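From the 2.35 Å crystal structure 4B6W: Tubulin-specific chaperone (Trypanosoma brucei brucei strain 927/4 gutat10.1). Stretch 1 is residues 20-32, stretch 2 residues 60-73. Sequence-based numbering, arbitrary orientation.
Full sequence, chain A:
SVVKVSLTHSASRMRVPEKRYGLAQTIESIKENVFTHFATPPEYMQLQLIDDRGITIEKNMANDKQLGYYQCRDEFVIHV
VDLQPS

Stretch 1, residues 20-32: RYGLAQTIESIKE
Stretch 2 (60-73) NMANDKQLGYYQCR

Stretch 1 leaves a strand (20-22), passes through a type I turn from Gly22 to Gln25 and enters a helix at Ile27. Stretch 2 is mostly loop, with a type I turn from Ala62 to Lys65 and a 3-10 segment at 67-70. The backbones run antiparallel, as the CA pairs show: Leu23 with Gly68 at 4.4 Å, Thr26 with Gln66 at 4.0 Å and Glu28 with Asn63 at 4.5 Å. Together the stretches bury 731 Å².

A single beta bridge centres on Thr26 and Gln66, both extended (phi/psi -71/149° and -95/155°). Leu67 N donates to Gln25 O (2.9 Å, 151°), and Ile27 N to Lys65 O (2.8 Å, 162°). Between these bonds the chains approach closely enough for CA-H...O contacts, Gln66 CA to Gln25 O at 3.2 Å and Thr26 CA to Lys65 O at 3.3 Å. The ladder goes no further as a sheet, yet Gly68 N donates to Leu23 O (2.9 Å, 158°) at one end and Glu28 N to Asn63 O (3.1 Å, 144°) at the other. Beside it, Gln66 NE2 reaches Ala24 O at 3.0 Å, with chi1 m and chi2 t.

Thr26, chi1 p, caps the helix: its OG1 accepts from Ser29 N at 3.1 Å. Thus the first helical NH groups, of Ile27 and Glu28, are met by stretch 2 carbonyls, and the next by the cap.

The main bump is Ile27 (m, m), pointing toward stretch 2 and covered over 110 Å². It fills a hollow lined by selenomethionine Met61, Leu67 and Tyr70: its CG1 lies 3.7 Å from Met61 CB and 4.2 Å from Tyr70 CE2, the latter approach oblique to the ring, while its CD1 is 4.0 Å from Leu67 CD1. Tyr70 OH accepts from Ala62 N (3.0 Å, 177°), tying the ring to the loop.

Leu67 (t, p) is the answering bump. Its CD2 sits 3.9 Å from Tyr21 CB and 3.8 Å from Ile30 CD1, and its CG 4.2 Å from Leu23 CD2. Leu23 (m, t) also places CD2 4.1 Å from Cys72 CB. Gly68 matters sterically: an ideal CB there would stand 3.2 Å from Leu23 CB, a tight fit.

At the far end Lys31, m then t throughout, extends NZ to Asn63 OD1 at 2.7 Å; Asn63 has chi1 m and chi2 -11°. Water 1 links Lys31 NZ (3.1 Å) to Met61 O (2.6 Å), bridging a gap of 4.5 Å between NZ and that carbonyl oxygen.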

# COMPACT_ATOMS: atom_id res chain seq x y z
N ARG A 20 1.41 -4.02 9.85
CA ARG A 20 2.51 -3.22 10.36
C ARG A 20 3.66 -3.26 9.37
O ARG A 20 4.12 -4.35 8.99
CB ARG A 20 2.99 -3.74 11.70
CG ARG A 20 1.96 -3.68 12.79
CD ARG A 20 2.60 -3.64 14.19
NE ARG A 20 2.05 -2.46 14.84
CZ ARG A 20 2.73 -1.44 15.34
NH1 ARG A 20 4.04 -1.41 15.39
NH2 ARG A 20 2.05 -0.44 15.85
N TYR A 21 4.10 -2.07 8.96
CA TYR A 21 5.30 -1.86 8.13
C TYR A 21 6.28 -0.89 8.79
O TYR A 21 5.89 0.05 9.48
CB TYR A 21 4.89 -1.29 6.79
CG TYR A 21 4.06 -2.27 5.99
CD1 TYR A 21 4.62 -3.47 5.51
CD2 TYR A 21 2.72 -2.02 5.74
CE1 TYR A 21 3.87 -4.37 4.77
CE2 TYR A 21 1.97 -2.92 5.00
CZ TYR A 21 2.53 -4.09 4.52
OH TYR A 21 1.74 -4.98 3.78
N GLY A 22 7.56 -1.13 8.54
CA GLY A 22 8.59 -0.13 8.86
C GLY A 22 8.49 1.03 7.88
O GLY A 22 8.32 0.83 6.70
N LEU A 23 8.60 2.25 8.36
CA LEU A 23 8.65 3.42 7.46
C LEU A 23 9.93 3.41 6.63
O LEU A 23 9.98 4.01 5.58
CB LEU A 23 8.57 4.71 8.28
CG LEU A 23 7.26 4.99 9.02
CD1 LEU A 23 7.39 6.27 9.88
CD2 LEU A 23 6.15 5.11 8.02
N ALA A 24 10.96 2.74 7.11
CA ALA A 24 12.19 2.56 6.35
C ALA A 24 12.03 1.57 5.18
O ALA A 24 12.89 1.51 4.32
CB ALA A 24 13.35 2.13 7.29
N GLN A 25 10.94 0.80 5.13
CA GLN A 25 10.73 -0.15 4.04
C GLN A 25 10.50 0.53 2.71
O GLN A 25 9.75 1.51 2.59
CB GLN A 25 9.51 -1.04 4.32
CG GLN A 25 9.66 -1.99 5.51
CD GLN A 25 8.60 -3.08 5.52
OE1 GLN A 25 8.04 -3.44 6.57
NE2 GLN A 25 8.31 -3.63 4.35
N THR A 26 11.12 -0.01 1.68
CA THR A 26 10.90 0.49 0.33
C THR A 26 9.50 0.09 -0.06
O THR A 26 9.00 -0.95 0.38
CB THR A 26 11.86 -0.16 -0.65
OG1 THR A 26 11.64 -1.58 -0.61
CG2 THR A 26 13.33 0.20 -0.31
N ILE A 27 8.86 0.90 -0.90
CA ILE A 27 7.55 0.52 -1.44
C ILE A 27 7.60 -0.81 -2.17
O ILE A 27 6.64 -1.55 -2.15
CB ILE A 27 6.97 1.61 -2.38
CG1 ILE A 27 6.76 2.91 -1.58
CG2 ILE A 27 5.71 1.11 -3.04
CD1 ILE A 27 5.83 2.75 -0.37
N GLU A 28 8.72 -1.13 -2.80
CA GLU A 28 8.85 -2.43 -3.48
C GLU A 28 8.74 -3.62 -2.53
O GLU A 28 8.19 -4.67 -2.89
CB GLU A 28 10.21 -2.52 -4.13
CG GLU A 28 10.50 -3.82 -4.84
CD GLU A 28 11.88 -3.81 -5.48
OE1 GLU A 28 12.26 -2.73 -6.01
OE2 GLU A 28 12.58 -4.85 -5.43
N SER A 29 9.33 -3.48 -1.34
CA SER A 29 9.31 -4.57 -0.36
C SER A 29 7.87 -4.73 0.13
O SER A 29 7.41 -5.84 0.35
CB SER A 29 10.26 -4.28 0.80
OG SER A 29 9.78 -3.25 1.63
N ILE A 30 7.15 -3.61 0.26
CA ILE A 30 5.76 -3.62 0.73
C ILE A 30 4.84 -4.34 -0.26
O ILE A 30 3.99 -5.13 0.15
CB ILE A 30 5.23 -2.19 1.01
CG1 ILE A 30 5.96 -1.58 2.21
CG2 ILE A 30 3.71 -2.16 1.24
CD1 ILE A 30 5.73 -0.10 2.33
N LYS A 31 5.03 -4.09 -1.55
CA LYS A 31 4.27 -4.78 -2.61
C LYS A 31 4.45 -6.31 -2.55
O LYS A 31 3.52 -7.07 -2.89
CB LYS A 31 4.70 -4.28 -3.99
CG LYS A 31 4.29 -2.84 -4.31
CD LYS A 31 4.61 -2.43 -5.76
CE LYS A 31 4.25 -0.93 -5.97
NZ LYS A 31 4.41 -0.44 -7.40
N GLU A 32 5.65 -6.74 -2.17
CA GLU A 32 5.95 -8.16 -2.02
C GLU A 32 5.06 -8.78 -0.98
O GLU A 32 4.44 -9.81 -1.22
CB GLU A 32 7.39 -8.38 -1.60
CG GLU A 32 8.38 -8.22 -2.73
CD GLU A 32 8.14 -9.22 -3.83
OE1 GLU A 32 8.06 -10.43 -3.51
OE2 GLU A 32 8.03 -8.78 -5.01
N ASN A 60 0.32 7.09 -6.33
CA ASN A 60 1.16 6.00 -6.87
C ASN A 60 2.60 6.02 -6.33
O ASN A 60 3.49 6.55 -6.98
CB ASN A 60 1.19 6.10 -8.40
CG ASN A 60 2.07 5.05 -9.05
OD1 ASN A 60 2.55 5.25 -10.18
ND2 ASN A 60 2.29 3.93 -8.36
N MSE A 61 2.83 5.43 -5.17
CA MSE A 61 4.16 5.54 -4.54
C MSE A 61 5.23 4.78 -5.33
O MSE A 61 5.02 3.67 -5.80
CB MSE A 61 4.11 5.05 -3.09
CG MSE A 61 3.13 5.84 -2.22
SE MSE A 61 3.07 5.26 -0.33
CE MSE A 61 1.92 3.65 -0.52
N ALA A 62 6.39 5.42 -5.45
CA ALA A 62 7.48 4.93 -6.28
C ALA A 62 8.16 3.77 -5.58
O ALA A 62 8.50 3.87 -4.39
CB ALA A 62 8.51 6.10 -6.57
N ASN A 63 8.37 2.67 -6.31
CA ASN A 63 9.01 1.47 -5.79
C ASN A 63 10.32 1.68 -5.04
O ASN A 63 10.59 0.96 -4.10
CB ASN A 63 9.28 0.47 -6.91
CG ASN A 63 8.04 -0.19 -7.40
OD1 ASN A 63 7.00 -0.08 -6.78
ND2 ASN A 63 8.14 -0.90 -8.51
N ASP A 64 11.14 2.64 -5.48
CA ASP A 64 12.47 2.85 -4.88
C ASP A 64 12.47 3.76 -3.66
O ASP A 64 13.52 3.94 -3.04
CB ASP A 64 13.50 3.35 -5.92
CG ASP A 64 13.27 4.80 -6.36
OD1 ASP A 64 12.10 5.26 -6.46
OD2 ASP A 64 14.29 5.47 -6.67
N LYS A 65 11.33 4.34 -3.32
CA LYS A 65 11.20 5.19 -2.16
C LYS A 65 10.70 4.40 -0.95
O LYS A 65 10.10 3.35 -1.07
CB LYS A 65 10.21 6.34 -2.43
CG LYS A 65 10.64 7.35 -3.46
CD LYS A 65 11.85 8.09 -2.98
CE LYS A 65 12.10 9.34 -3.78
NZ LYS A 65 13.52 9.78 -3.54
N GLN A 66 10.91 4.97 0.22
CA GLN A 66 10.53 4.35 1.46
C GLN A 66 9.17 4.87 1.85
O GLN A 66 8.78 5.96 1.46
CB GLN A 66 11.54 4.69 2.54
CG GLN A 66 12.87 3.97 2.33
CD GLN A 66 13.98 4.58 3.14
OE1 GLN A 66 14.14 5.81 3.15
NE2 GLN A 66 14.77 3.75 3.82
N LEU A 67 8.45 4.08 2.64
CA LEU A 67 7.11 4.48 3.06
C LEU A 67 7.10 5.83 3.82
O LEU A 67 6.18 6.65 3.67
CB LEU A 67 6.48 3.34 3.86
CG LEU A 67 5.02 3.44 4.33
CD1 LEU A 67 4.04 3.64 3.15
CD2 LEU A 67 4.65 2.21 5.16
N GLY A 68 8.12 6.06 4.63
CA GLY A 68 8.25 7.29 5.40
C GLY A 68 8.48 8.56 4.60
O GLY A 68 8.22 9.67 5.10
N TYR A 69 8.95 8.40 3.35
CA TYR A 69 9.06 9.49 2.39
C TYR A 69 7.70 10.11 2.18
O TYR A 69 7.56 11.30 2.06
CB TYR A 69 9.59 8.95 1.05
CG TYR A 69 9.78 10.01 -0.01
CD1 TYR A 69 10.86 10.88 0.04
CD2 TYR A 69 8.90 10.14 -1.07
CE1 TYR A 69 11.06 11.83 -0.91
CE2 TYR A 69 9.08 11.12 -2.05
CZ TYR A 69 10.18 11.96 -1.96
OH TYR A 69 10.40 12.93 -2.90
N TYR A 70 6.67 9.27 2.15
CA TYR A 70 5.30 9.71 1.91
C TYR A 70 4.54 10.15 3.17
O TYR A 70 3.34 10.43 3.11
CB TYR A 70 4.56 8.61 1.15
CG TYR A 70 5.17 8.41 -0.22
CD1 TYR A 70 5.00 9.37 -1.20
CD2 TYR A 70 5.93 7.29 -0.52
CE1 TYR A 70 5.59 9.23 -2.45
CE2 TYR A 70 6.49 7.13 -1.76
CZ TYR A 70 6.32 8.11 -2.73
OH TYR A 70 6.86 7.98 -3.97
N GLN A 71 5.25 10.26 4.29
CA GLN A 71 4.69 10.77 5.54
C GLN A 71 3.52 9.88 6.01
O GLN A 71 2.55 10.36 6.60
CB GLN A 71 4.29 12.25 5.42
CG GLN A 71 5.42 13.17 4.98
CD GLN A 71 4.98 14.63 4.72
OE1 GLN A 71 4.23 14.94 3.74
NE2 GLN A 71 5.49 15.54 5.57
N CYS A 72 3.64 8.58 5.78
CA CYS A 72 2.64 7.64 6.27
C CYS A 72 2.54 7.62 7.80
O CYS A 72 3.55 7.76 8.51
CB CYS A 72 2.93 6.26 5.73
SG CYS A 72 1.63 5.07 6.06
N ARG A 73 1.31 7.48 8.31
CA ARG A 73 1.05 7.49 9.74
C ARG A 73 0.15 6.33 10.07
O ARG A 73 -0.40 5.68 9.18
CB ARG A 73 0.36 8.79 10.18
CG ARG A 73 1.05 10.10 9.77
CD ARG A 73 2.44 10.29 10.38
NE ARG A 73 3.04 11.57 9.99
CZ ARG A 73 2.68 12.76 10.50
NH1 ARG A 73 1.71 12.86 11.42
NH2 ARG A 73 3.29 13.87 10.08
O HOH W 1 3.08 2.29 -6.77
O HOH W 2 4.38 1.97 -9.58